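Local coordinates for protein phosphoribosylformylglycinamidine cyclo-ligase (Thermus thermophilus HB8, PDB 5AVM) that probably catalyses the ATP-dependent ring closure that turns formylglycinamidine ribonucleotide into 5-aminoimidazole ribonucleotide, a step of de novo purine synthesis, at residues L56-D61 / T155-V160; G64-L69 / P185-Y190; G74-L79 / A116-S121; F81-H86 / A120-A125. One frame throughout, in Å; residues are numbered along the deposited sequence.

Contact 1: residues L56-D61 / T155-V160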
loop_
_atom_site.group_PDB
_atom_site.type_symbol
_atom_site.label_atom_id
_atom_site.label_comp_id
_atom_site.label_asym_id
_atom_site.label_seq_id
_atom_site.Cartn_x
_atom_site.Cartn_y
_atom_site.Cartn_z
ATOM N N LEU B 56 13.137 2.256 -12.312
ATOM C CA LEU B 56 12.151 1.605 -11.480
ATOM C C LEU B 56 10.976 2.552 -11.280
ATOM O O LEU B 56 11.147 3.734 -10.969
ATOM C CB LEU B 56 12.741 1.227 -10.122
ATOM C CG LEU B 56 13.818 0.138 -10.101
ATOM C CD1 LEU B 56 14.206 -0.158 -8.664
ATOM C CD2 LEU B 56 13.306 -1.122 -10.775
ATOM N N VAL B 57 9.780 2.021 -11.494
ATOM C CA VAL B 57 8.552 2.772 -11.322
ATOM C C VAL B 57 7.608 1.913 -10.494
ATOM O O VAL B 57 7.862 0.733 -10.260
ATOM C CB VAL B 57 7.879 3.092 -12.678
ATOM C CG1 VAL B 57 8.738 4.057 -13.469
ATOM C CG2 VAL B 57 7.664 1.819 -13.468
ATOM N N ALA B 58 6.525 2.510 -10.027
ATOM C CA ALA B 58 5.559 1.764 -9.245
ATOM C C ALA B 58 4.308 2.594 -9.044
ATOM O O ALA B 58 4.284 3.805 -9.294
ATOM C CB ALA B 58 6.155 1.358 -7.884
ATOM N N THR B 59 3.268 1.918 -8.582
ATOM C CA THR B 59 1.991 2.548 -8.333
ATOM C C THR B 59 1.361 1.747 -7.199
ATOM O O THR B 59 1.693 0.577 -7.007
ATOM C CB THR B 59 1.100 2.470 -9.613
ATOM O OG1 THR B 59 -0.170 3.077 -9.363
ATOM C CG2 THR B 59 0.890 1.026 -10.036
ATOM N N THR B 60 0.490 2.386 -6.429
ATOM C CA THR B 60 -0.218 1.705 -5.359
ATOM C C THR B 60 -1.697 2.048 -5.580
ATOM O O THR B 60 -2.031 3.188 -5.909
ATOM C CB THR B 60 0.276 2.153 -3.960
ATOM O OG1 THR B 60 -0.205 1.222 -2.984
ATOM C CG2 THR B 60 -0.202 3.566 -3.618
ATOM N N ASP B 61 -2.578 1.060 -5.437
ATOM C CA ASP B 61 -4.012 1.269 -5.680
ATOM C C ASP B 61 -4.867 0.488 -4.712
ATOM O O ASP B 61 -4.364 -0.308 -3.932
ATOM C CB ASP B 61 -4.398 0.803 -7.094
ATOM C CG ASP B 61 -3.858 1.697 -8.183
ATOM O OD1 ASP B 61 -4.315 2.851 -8.287
ATOM O OD2 ASP B 61 -2.979 1.250 -8.946
ATOM N N THR B 155 0.361 -2.904 -4.383
ATOM C CA THR B 155 1.399 -2.128 -5.050
ATOM C C THR B 155 2.050 -2.950 -6.151
ATOM O O THR B 155 2.365 -4.120 -5.944
ATOM C CB THR B 155 2.482 -1.675 -4.053
ATOM O OG1 THR B 155 1.915 -0.715 -3.160
ATOM C CG2 THR B 155 3.661 -1.032 -4.781
ATOM N N LEU B 156 2.231 -2.336 -7.321
ATOM C CA LEU B 156 2.862 -3.009 -8.454
ATOM C C LEU B 156 4.132 -2.257 -8.835
ATOM O O LEU B 156 4.093 -1.051 -9.094
ATOM C CB LEU B 156 1.923 -3.049 -9.670
ATOM C CG LEU B 156 2.452 -3.779 -10.920
ATOM C CD1 LEU B 156 2.481 -5.284 -10.679
ATOM C CD2 LEU B 156 1.574 -3.461 -12.113
ATOM N N VAL B 157 5.257 -2.971 -8.853
ATOM C CA VAL B 157 6.543 -2.386 -9.225
ATOM C C VAL B 157 6.824 -2.804 -10.660
ATOM O O VAL B 157 6.470 -3.905 -11.078
ATOM C CB VAL B 157 7.686 -2.880 -8.290
ATOM C CG1 VAL B 157 9.036 -2.333 -8.758
ATOM C CG2 VAL B 157 7.404 -2.440 -6.859
ATOM N N GLY B 158 7.450 -1.920 -11.421
ATOM C CA GLY B 158 7.726 -2.237 -12.805
ATOM C C GLY B 158 9.013 -1.618 -13.273
ATOM O O GLY B 158 9.808 -1.157 -12.462
ATOM N N VAL B 159 9.227 -1.602 -14.579
ATOM C CA VAL B 159 10.450 -1.036 -15.117
ATOM C C VAL B 159 10.177 -0.453 -16.499
ATOM O O VAL B 159 9.322 -0.943 -17.230
ATOM C CB VAL B 159 11.571 -2.125 -15.178
ATOM C CG1 VAL B 159 11.175 -3.242 -16.155
ATOM C CG2 VAL B 159 12.906 -1.494 -15.551
ATOM N N VAL B 160 10.895 0.608 -16.845
ATOM C CA VAL B 160 10.728 1.262 -18.137
ATOM C C VAL B 160 12.042 1.940 -18.544
ATOM O O VAL B 160 12.800 2.390 -17.688
ATOM C CB VAL B 160 9.603 2.323 -18.053
ATOM C CG1 VAL B 160 9.946 3.354 -16.993
ATOM C CG2 VAL B 160 9.384 2.977 -19.413
#

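Contact 2: residues G64-L69 / P185-Y190. With SO4 (sulfate ion), chain L.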
loop_
_atom_site.group_PDB
_atom_site.type_symbol
_atom_site.label_atom_id
_atom_site.label_comp_id
_atom_site.label_asym_id
_atom_site.label_seq_id
_atom_site.Cartn_x
_atom_site.Cartn_y
_atom_site.Cartn_z
ATOM N N GLY B 64 -11.457 -0.428 -4.015
ATOM C CA GLY B 64 -12.481 0.591 -3.863
ATOM C C GLY B 64 -13.775 0.025 -3.309
ATOM O O GLY B 64 -13.817 -1.123 -2.893
ATOM N N THR B 65 -14.831 0.830 -3.311
ATOM C CA THR B 65 -16.124 0.404 -2.800
ATOM C C THR B 65 -16.690 -0.789 -3.568
ATOM O O THR B 65 -17.607 -1.466 -3.093
ATOM C CB THR B 65 -17.116 1.586 -2.808
ATOM O OG1 THR B 65 -16.719 2.533 -1.806
ATOM C CG2 THR B 65 -18.533 1.121 -2.526
ATOM N N LYS B 66 -16.143 -1.061 -4.752
ATOM C CA LYS B 66 -16.606 -2.207 -5.532
ATOM C C LYS B 66 -16.575 -3.427 -4.627
ATOM O O LYS B 66 -17.359 -4.356 -4.798
ATOM C CB LYS B 66 -15.695 -2.466 -6.733
ATOM C CG LYS B 66 -16.132 -3.646 -7.596
ATOM C CD LYS B 66 -15.388 -3.648 -8.924
ATOM C CE LYS B 66 -15.977 -4.655 -9.907
ATOM N NZ LYS B 66 -15.392 -4.469 -11.273
ATOM N N THR B 67 -15.655 -3.402 -3.663
ATOM C CA THR B 67 -15.470 -4.486 -2.709
ATOM C C THR B 67 -16.741 -4.785 -1.926
ATOM O O THR B 67 -17.079 -5.946 -1.700
ATOM C CB THR B 67 -14.341 -4.161 -1.715
ATOM O OG1 THR B 67 -13.114 -3.963 -2.429
ATOM C CG2 THR B 67 -14.161 -5.299 -0.733
ATOM N N LEU B 68 -17.447 -3.741 -1.510
ATOM C CA LEU B 68 -18.681 -3.933 -0.758
ATOM C C LEU B 68 -19.734 -4.572 -1.661
ATOM O O LEU B 68 -20.484 -5.451 -1.227
ATOM C CB LEU B 68 -19.163 -2.592 -0.209
ATOM C CG LEU B 68 -18.121 -1.970 0.721
ATOM C CD1 LEU B 68 -18.561 -0.589 1.168
ATOM C CD2 LEU B 68 -17.909 -2.889 1.915
ATOM N N LEU B 69 -19.776 -4.150 -2.925
ATOM C CA LEU B 69 -20.727 -4.711 -3.876
ATOM C C LEU B 69 -20.489 -6.212 -4.053
ATOM O O LEU B 69 -21.438 -7.001 -4.118
ATOM C CB LEU B 69 -20.600 -4.017 -5.235
ATOM C CG LEU B 69 -21.534 -4.524 -6.344
ATOM C CD1 LEU B 69 -22.990 -4.269 -5.955
ATOM C CD2 LEU B 69 -21.205 -3.825 -7.652
ATOM N N PRO B 185 -17.780 -1.025 -15.449
ATOM C CA PRO B 185 -17.381 0.063 -14.552
ATOM C C PRO B 185 -15.932 -0.034 -14.070
ATOM O O PRO B 185 -15.364 0.943 -13.582
ATOM C CB PRO B 185 -18.388 -0.049 -13.405
ATOM C CG PRO B 185 -19.588 -0.729 -14.053
ATOM C CD PRO B 185 -18.919 -1.777 -14.896
ATOM N N HIS B 186 -15.329 -1.205 -14.231
ATOM C CA HIS B 186 -13.960 -1.412 -13.778
ATOM C C HIS B 186 -13.902 -1.258 -12.267
ATOM O O HIS B 186 -14.582 -1.997 -11.553
ATOM C CB HIS B 186 -13.009 -0.433 -14.471
ATOM C CG HIS B 186 -12.528 -0.914 -15.806
ATOM N ND1 HIS B 186 -11.582 -0.241 -16.545
ATOM C CD2 HIS B 186 -12.826 -2.033 -16.507
ATOM C CE1 HIS B 186 -11.312 -0.926 -17.641
ATOM N NE2 HIS B 186 -12.053 -2.019 -17.642
ATOM N N THR B 187 -13.122 -0.308 -11.766
ATOM C CA THR B 187 -13.019 -0.149 -10.320
ATOM C C THR B 187 -13.157 1.264 -9.769
ATOM O O THR B 187 -12.475 1.643 -8.814
ATOM C CB THR B 187 -11.701 -0.770 -9.774
ATOM O OG1 THR B 187 -10.610 -0.425 -10.632
ATOM C CG2 THR B 187 -11.814 -2.278 -9.693
ATOM N N ASN B 188 -14.046 2.047 -10.361
ATOM C CA ASN B 188 -14.286 3.394 -9.878
ATOM C C ASN B 188 -15.760 3.733 -10.067
ATOM O O ASN B 188 -16.365 3.336 -11.063
ATOM C CB ASN B 188 -13.401 4.406 -10.615
ATOM C CG ASN B 188 -11.986 4.475 -10.046
ATOM O OD1 ASN B 188 -11.758 5.052 -8.980
ATOM N ND2 ASN B 188 -11.033 3.882 -10.755
ATOM N N GLY B 189 -16.332 4.441 -9.094
ATOM C CA GLY B 189 -17.727 4.841 -9.167
ATOM C C GLY B 189 -18.705 3.831 -8.603
ATOM O O GLY B 189 -19.914 3.949 -8.800
ATOM N N TYR B 190 -18.201 2.833 -7.893
ATOM C CA TYR B 190 -19.089 1.841 -7.341
ATOM C C TYR B 190 -19.878 2.316 -6.137
ATOM O O TYR B 190 -20.692 1.569 -5.594
ATOM C CB TYR B 190 -18.325 0.566 -7.013
ATOM C CG TYR B 190 -18.091 -0.289 -8.235
ATOM C CD1 TYR B 190 -17.129 0.065 -9.188
ATOM C CD2 TYR B 190 -18.854 -1.435 -8.459
ATOM C CE1 TYR B 190 -16.935 -0.704 -10.332
ATOM C CE2 TYR B 190 -18.667 -2.208 -9.599
ATOM C CZ TYR B 190 -17.705 -1.836 -10.527
ATOM O OH TYR B 190 -17.506 -2.618 -11.639
HETATM S S SO4 L . -15.309 3.993 -5.596
HETATM O O1 SO4 L . -16.483 4.048 -4.712
HETATM O O2 SO4 L . -14.077 3.848 -4.784
HETATM O O3 SO4 L . -15.432 2.842 -6.509
HETATM O O4 SO4 L . -15.242 5.234 -6.392
#

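Contact 3: residues G74-L79 / A116-S121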
loop_
_atom_site.group_PDB
_atom_site.type_symbol
_atom_site.label_atom_id
_atom_site.label_comp_id
_atom_site.label_asym_id
_atom_site.label_seq_id
_atom_site.Cartn_x
_atom_site.Cartn_y
_atom_site.Cartn_z
ATOM N N GLY B 74 -21.921 -11.868 -2.664
ATOM C CA GLY B 74 -21.283 -13.122 -2.294
ATOM C C GLY B 74 -20.356 -13.723 -3.334
ATOM O O GLY B 74 -20.447 -14.911 -3.635
ATOM N N ASP B 75 -19.453 -12.912 -3.877
ATOM C CA ASP B 75 -18.510 -13.387 -4.887
ATOM C C ASP B 75 -17.339 -12.425 -5.078
ATOM O O ASP B 75 -17.413 -11.493 -5.881
ATOM C CB ASP B 75 -19.233 -13.603 -6.224
ATOM C CG ASP B 75 -18.291 -14.047 -7.339
ATOM O OD1 ASP B 75 -17.222 -14.620 -7.036
ATOM O OD2 ASP B 75 -18.630 -13.839 -8.525
ATOM N N VAL B 76 -16.260 -12.666 -4.335
ATOM C CA VAL B 76 -15.062 -11.835 -4.407
ATOM C C VAL B 76 -14.025 -12.424 -5.375
ATOM O O VAL B 76 -12.914 -11.900 -5.510
ATOM C CB VAL B 76 -14.427 -11.700 -3.013
ATOM C CG1 VAL B 76 -15.342 -10.924 -2.099
ATOM C CG2 VAL B 76 -14.180 -13.073 -2.430
ATOM N N SER B 77 -14.412 -13.506 -6.048
ATOM C CA SER B 77 -13.567 -14.223 -7.003
ATOM C C SER B 77 -12.864 -13.339 -8.018
ATOM O O SER B 77 -11.811 -13.709 -8.557
ATOM C CB SER B 77 -14.400 -15.232 -7.782
ATOM O OG SER B 77 -15.141 -14.563 -8.797
ATOM N N GLY B 78 -13.451 -12.181 -8.300
ATOM C CA GLY B 78 -12.857 -11.293 -9.282
ATOM C C GLY B 78 -12.055 -10.145 -8.714
ATOM O O GLY B 78 -11.251 -9.541 -9.422
ATOM N N LEU B 79 -12.258 -9.845 -7.436
ATOM C CA LEU B 79 -11.558 -8.733 -6.798
ATOM C C LEU B 79 -10.038 -8.799 -6.974
ATOM O O LEU B 79 -9.365 -7.764 -7.013
ATOM C CB LEU B 79 -11.946 -8.653 -5.314
ATOM C CG LEU B 79 -13.437 -8.354 -5.082
ATOM C CD1 LEU B 79 -13.714 -8.157 -3.604
ATOM C CD2 LEU B 79 -13.835 -7.107 -5.848
ATOM N N ALA B 116 -9.486 -16.222 2.234
ATOM C CA ALA B 116 -8.905 -17.239 1.380
ATOM C C ALA B 116 -9.301 -17.027 -0.074
ATOM O O ALA B 116 -8.482 -17.202 -0.973
ATOM C CB ALA B 116 -9.348 -18.618 1.845
ATOM N N ALA B 117 -10.561 -16.657 -0.297
ATOM C CA ALA B 117 -11.081 -16.422 -1.644
ATOM C C ALA B 117 -10.412 -15.221 -2.298
ATOM O O ALA B 117 -10.303 -15.160 -3.522
ATOM C CB ALA B 117 -12.576 -16.213 -1.598
ATOM N N LEU B 118 -9.980 -14.264 -1.478
ATOM C CA LEU B 118 -9.290 -13.079 -1.973
ATOM C C LEU B 118 -7.857 -13.470 -2.315
ATOM O O LEU B 118 -7.397 -13.248 -3.433
ATOM C CB LEU B 118 -9.289 -11.972 -0.920
ATOM C CG LEU B 118 -10.610 -11.230 -0.711
ATOM C CD1 LEU B 118 -10.456 -10.198 0.402
ATOM C CD2 LEU B 118 -11.030 -10.566 -2.025
ATOM N N LEU B 119 -7.149 -14.055 -1.353
ATOM C CA LEU B 119 -5.781 -14.488 -1.594
ATOM C C LEU B 119 -5.767 -15.380 -2.823
ATOM O O LEU B 119 -4.852 -15.324 -3.644
ATOM C CB LEU B 119 -5.257 -15.270 -0.397
ATOM C CG LEU B 119 -5.084 -14.425 0.856
ATOM C CD1 LEU B 119 -4.606 -15.285 2.014
ATOM C CD2 LEU B 119 -4.091 -13.318 0.557
ATOM N N ALA B 120 -6.798 -16.208 -2.943
ATOM C CA ALA B 120 -6.916 -17.118 -4.069
ATOM C C ALA B 120 -6.993 -16.332 -5.368
ATOM O O ALA B 120 -6.322 -16.669 -6.347
ATOM C CB ALA B 120 -8.155 -17.975 -3.910
ATOM N N SER B 121 -7.809 -15.277 -5.359
ATOM C CA SER B 121 -8.025 -14.419 -6.526
ATOM C C SER B 121 -6.778 -13.650 -6.971
ATOM O O SER B 121 -6.448 -13.620 -8.158
ATOM C CB SER B 121 -9.157 -13.431 -6.236
ATOM O OG SER B 121 -9.552 -12.747 -7.412
#

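Contact 4: residues F81-H86 / A120-A125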
loop_
_atom_site.group_PDB
_atom_site.type_symbol
_atom_site.label_atom_id
_atom_site.label_comp_id
_atom_site.label_asym_id
_atom_site.label_seq_id
_atom_site.Cartn_x
_atom_site.Cartn_y
_atom_site.Cartn_z
ATOM N N PHE B 81 -8.471 -9.733 -9.640
ATOM C CA PHE B 81 -8.129 -9.191 -10.946
ATOM C C PHE B 81 -8.392 -7.688 -10.991
ATOM O O PHE B 81 -7.668 -6.942 -11.655
ATOM C CB PHE B 81 -8.915 -9.911 -12.053
ATOM C CG PHE B 81 -8.501 -11.346 -12.252
ATOM C CD1 PHE B 81 -8.811 -12.316 -11.295
ATOM C CD2 PHE B 81 -7.778 -11.726 -13.384
ATOM C CE1 PHE B 81 -8.407 -13.639 -11.458
ATOM C CE2 PHE B 81 -7.368 -13.047 -13.560
ATOM C CZ PHE B 81 -7.683 -14.007 -12.594
ATOM N N ASP B 82 -9.423 -7.242 -10.281
ATOM C CA ASP B 82 -9.746 -5.824 -10.250
ATOM C C ASP B 82 -8.555 -5.015 -9.766
ATOM O O ASP B 82 -8.218 -3.993 -10.353
ATOM C CB ASP B 82 -10.953 -5.555 -9.343
ATOM C CG ASP B 82 -12.284 -5.909 -10.013
ATOM O OD1 ASP B 82 -12.556 -5.400 -11.127
ATOM O OD2 ASP B 82 -13.065 -6.693 -9.423
ATOM N N LEU B 83 -7.911 -5.478 -8.698
ATOM C CA LEU B 83 -6.753 -4.776 -8.141
ATOM C C LEU B 83 -5.498 -4.874 -9.012
ATOM O O LEU B 83 -4.880 -3.866 -9.355
ATOM C CB LEU B 83 -6.438 -5.319 -6.744
ATOM C CG LEU B 83 -5.234 -4.685 -6.050
ATOM C CD1 LEU B 83 -5.363 -3.167 -6.059
ATOM C CD2 LEU B 83 -5.147 -5.219 -4.638
ATOM N N VAL B 84 -5.125 -6.101 -9.355
ATOM C CA VAL B 84 -3.944 -6.350 -10.168
ATOM C C VAL B 84 -4.037 -5.669 -11.530
ATOM O O VAL B 84 -3.099 -4.985 -11.953
ATOM C CB VAL B 84 -3.726 -7.872 -10.338
ATOM C CG1 VAL B 84 -2.647 -8.151 -11.367
ATOM C CG2 VAL B 84 -3.339 -8.472 -8.996
ATOM N N ASN B 85 -5.167 -5.848 -12.212
ATOM C CA ASN B 85 -5.363 -5.236 -13.523
ATOM C C ASN B 85 -5.382 -3.716 -13.472
ATOM O O ASN B 85 -4.922 -3.062 -14.402
ATOM C CB ASN B 85 -6.653 -5.746 -14.154
ATOM C CG ASN B 85 -6.535 -7.179 -14.597
ATOM O OD1 ASN B 85 -5.504 -7.815 -14.371
ATOM N ND2 ASN B 85 -7.584 -7.704 -15.228
ATOM N N HIS B 86 -5.920 -3.153 -12.394
ATOM C CA HIS B 86 -5.962 -1.708 -12.230
ATOM C C HIS B 86 -4.531 -1.241 -11.988
ATOM O O HIS B 86 -4.119 -0.182 -12.458
ATOM C CB HIS B 86 -6.864 -1.359 -11.044
ATOM C CG HIS B 86 -7.011 0.111 -10.785
ATOM N ND1 HIS B 86 -8.164 0.656 -10.263
ATOM C CD2 HIS B 86 -6.136 1.135 -10.906
ATOM C CE1 HIS B 86 -7.992 1.952 -10.068
ATOM N NE2 HIS B 86 -6.768 2.267 -10.449
ATOM N N ALA B 120 -6.798 -16.208 -2.943
ATOM C CA ALA B 120 -6.916 -17.118 -4.069
ATOM C C ALA B 120 -6.993 -16.332 -5.368
ATOM O O ALA B 120 -6.322 -16.669 -6.347
ATOM C CB ALA B 120 -8.155 -17.975 -3.910
ATOM N N SER B 121 -7.809 -15.277 -5.359
ATOM C CA SER B 121 -8.025 -14.419 -6.526
ATOM C C SER B 121 -6.778 -13.650 -6.971
ATOM O O SER B 121 -6.448 -13.620 -8.158
ATOM C CB SER B 121 -9.157 -13.431 -6.236
ATOM O OG SER B 121 -9.552 -12.747 -7.412
ATOM N N LEU B 122 -6.092 -13.028 -6.017
ATOM C CA LEU B 122 -4.895 -12.258 -6.326
ATOM C C LEU B 122 -3.798 -13.127 -6.913
ATOM O O LEU B 122 -3.072 -12.695 -7.812
ATOM C CB LEU B 122 -4.403 -11.540 -5.071
ATOM C CG LEU B 122 -5.316 -10.373 -4.684
ATOM C CD1 LEU B 122 -5.304 -10.154 -3.180
ATOM C CD2 LEU B 122 -4.871 -9.126 -5.433
ATOM N N ALA B 123 -3.682 -14.355 -6.419
ATOM C CA ALA B 123 -2.671 -15.277 -6.919
ATOM C C ALA B 123 -2.976 -15.659 -8.373
ATOM O O ALA B 123 -2.063 -15.848 -9.184
ATOM C CB ALA B 123 -2.626 -16.514 -6.049
ATOM N N GLU B 124 -4.264 -15.767 -8.699
ATOM C CA GLU B 124 -4.693 -16.116 -10.055
ATOM C C GLU B 124 -4.485 -14.954 -11.022
ATOM O O GLU B 124 -4.140 -15.167 -12.173
ATOM C CB GLU B 124 -6.176 -16.513 -10.074
ATOM C CG GLU B 124 -6.556 -17.723 -9.209
ATOM C CD GLU B 124 -8.022 -18.150 -9.389
ATOM O OE1 GLU B 124 -8.403 -18.475 -10.537
ATOM O OE2 GLU B 124 -8.792 -18.166 -8.395
ATOM N N ALA B 125 -4.705 -13.729 -10.547
ATOM C CA ALA B 125 -4.557 -12.525 -11.367
ATOM C C ALA B 125 -3.105 -12.247 -11.713
ATOM O O ALA B 125 -2.784 -11.838 -12.833
ATOM C CB ALA B 125 -5.146 -11.328 -10.645
#

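Contact 1: residues L56-D61 / T155-V160
V57 with G158 and T59 with L156 are the hydrogen-bonded pairs that join two antiparallel strands. G158 N reaches V57 O at 2.9 Å, coming from above the carbonyl plane (40° out of it), while the return bond from V57 N is weak. The next pair is more evenly matched: T59 N lies 3.1 Å from L156 O, and L156 N lies 3.0 Å from T59 O. Between the pairs, A58 CA comes within 3.2 Å of L156 O in a CA-H...O contact.

The side chains alternate. V57 lays CG2 against the backbone of its glycine partner, 3.7 Å from G158 C, and turns CG1 to V160 CG1 at 3.8 Å, the two valines crossing at about a right angle. Glycine suits the place, because the valine can rest on bare main chain. T59 and L156 share this face, where helix 79-92 packs on both through L91.

A58, T60, T155 and V157 line the other face. The small A58 CB meets V157 CG2 at 4.1 Å. T155 has OG1 anti to its carbonyl carbon (chi1 -68°), and this oxygen stands 2.9 Å from T60 OG1. T60 OG1 is hydrogen-bonded to G154 O, and T155 OG1 to T155 OG1 of the second subunit, whose V157 also packs on V157 here.

V57 and L156 thus make one face largely apolar, with T59 as a polar member; the other meets the second subunit through apolar packing and, at T155, a hydroxyl-to-hydroxyl bond, consistent with the intersubunit barrel of AIR synthases.

Contact 2: residues G64-L69 / P185-Y190
K66 lies alongside the ring of Y190 in a CH-pi contact, joining helix 66-72 of the N-terminal family region to the N-terminal end of helix 190-196 in the C-terminal one. The lysine is extended, with CG anti to the backbone N (chi1 -180°), and runs the same way as the tyrosine. Its CB sits 3.6 Å from Y190 CG. CG comes next, 3.6 Å from the ring centroid and 15° off the normal. CD is 3.3 Å from Y190 CZ and also meets T187 CG2. CE passes beside the phenol oxygen, and NZ finally donates to Y190 OH at 2.8 Å and to H186 O at 2.6 Å. A long aliphatic chain ending in an ammonium suits this path, since D82 adds a salt bridge and R219 O another acceptor. L69 CD2 touches the ring edge in its plane.

Y190 OH is also hydrogen-bonded to L217 O; an alanine here would probably leave that carbonyl without its donor and the lysine chain without the flat surface it lies on. G189, with positive phi, takes the N-cap position of helix 190-196. There a sulfate, probably from the crystallisation liquor, accepts from G189 N at its O4, 3.0 Å away, and from Y190 N at its O3, 3.1 Å away.

Contact 3: residues G74-L79 / A116-S121
S121 holds OG anti to its backbone N (chi1 -170°), which carries the hydroxyl out from its helix to S77 O. The bond is short, 2.7 Å from S121 OG to S77 O, yet it arrives from well above the carbonyl plane, 64° out of it. A serine suits the spot because it is small enough to let the loop approach and can still donate; the same OG accepts a weak bond from G80 N.

Beside this polar tie, V76 directs its branched side chain at the helix. Its CG2 meets A117 CB at 3.6 Å, and its CB lies 3.7 Å from L118 CD2, the two side chains crossing at about a right angle. That leucine methyl also touches L79 CB at 3.9 Å, so one branch packs on both residues.

The loop is shaped by an Asx turn, D75 OD1 accepting from S77 N at 3.2 Å; the same oxygen also takes the hydroxyl of S77, OG to OD1 2.7 Å. Before it, G74 takes the positive phi of a Schellman motif that ends helix 66-72.

The contact thus sets the connection between helices 66-72 and 79-92 against helix 112-129, with L71 packing on V76 and I152 of strand 150-161 touching both L79 and L118.

Contact 4: residues F81-H86 / A120-A125
F81 and A125 make the aromatic part of this helix-helix contact. In the phenylalanine, chi1 of -69° sets CG anti to the carbonyl carbon, and chi2 of 71° turns one ring face to the alanine: A125 CB is 3.7 Å from the ring centroid in a CH-pi contact, 10° off the normal. A125 CA lies over the same face toward the rim, 3.6 Å from F81 CE2. Alanine fits because a single methyl lets the ring settle on the helix backbone. At the far end of the ring, F81 CZ meets E124 CB at 3.9 Å, the glutamate serving here through its aliphatic root.

Purely aliphatic contacts follow on the next turn. V84 CB packs on A125 CB at 3.7 Å, V84 CG2 reaches L122 CD2 at 3.9 Å, and L83 CD2 meets the same leucine methyl at 4.0 Å. F101 of strand 97-107 underlies L83, V84 and L122. The axes of the two short segments come within 8.6 Å.

An alanine in place of F81 would probably open a gap over A125 and leave that helix face less well covered. The chemistry is thus apolar: between these two segments the fit of side chains, rather than any polar bond, sets how the helices lie together on one side of the sheet.

In the fold
Strand 54-62 is the first strand and one edge of the N-terminal sheet, and contact 1 closes a long loop within the N-terminal region when strand 150-161 returns to it. Contacts 3 and 4 nest inside that loop, both ending on helix 112-129, the connection of a β-α-β crossover between parallel strands 97-107 and 137-140. Contact 2 starts just after strand 54-62 but ends beyond strand 150-161, so it crosses contact 1, encloses contacts 3 and 4, and ties the N-terminal layer to the C-terminal region. A probable hydrogen bond between T187 OG1 and H86 ND1 further joins contacts 2 and 4, whereas D61 packs on H86 between contacts 1 and 4.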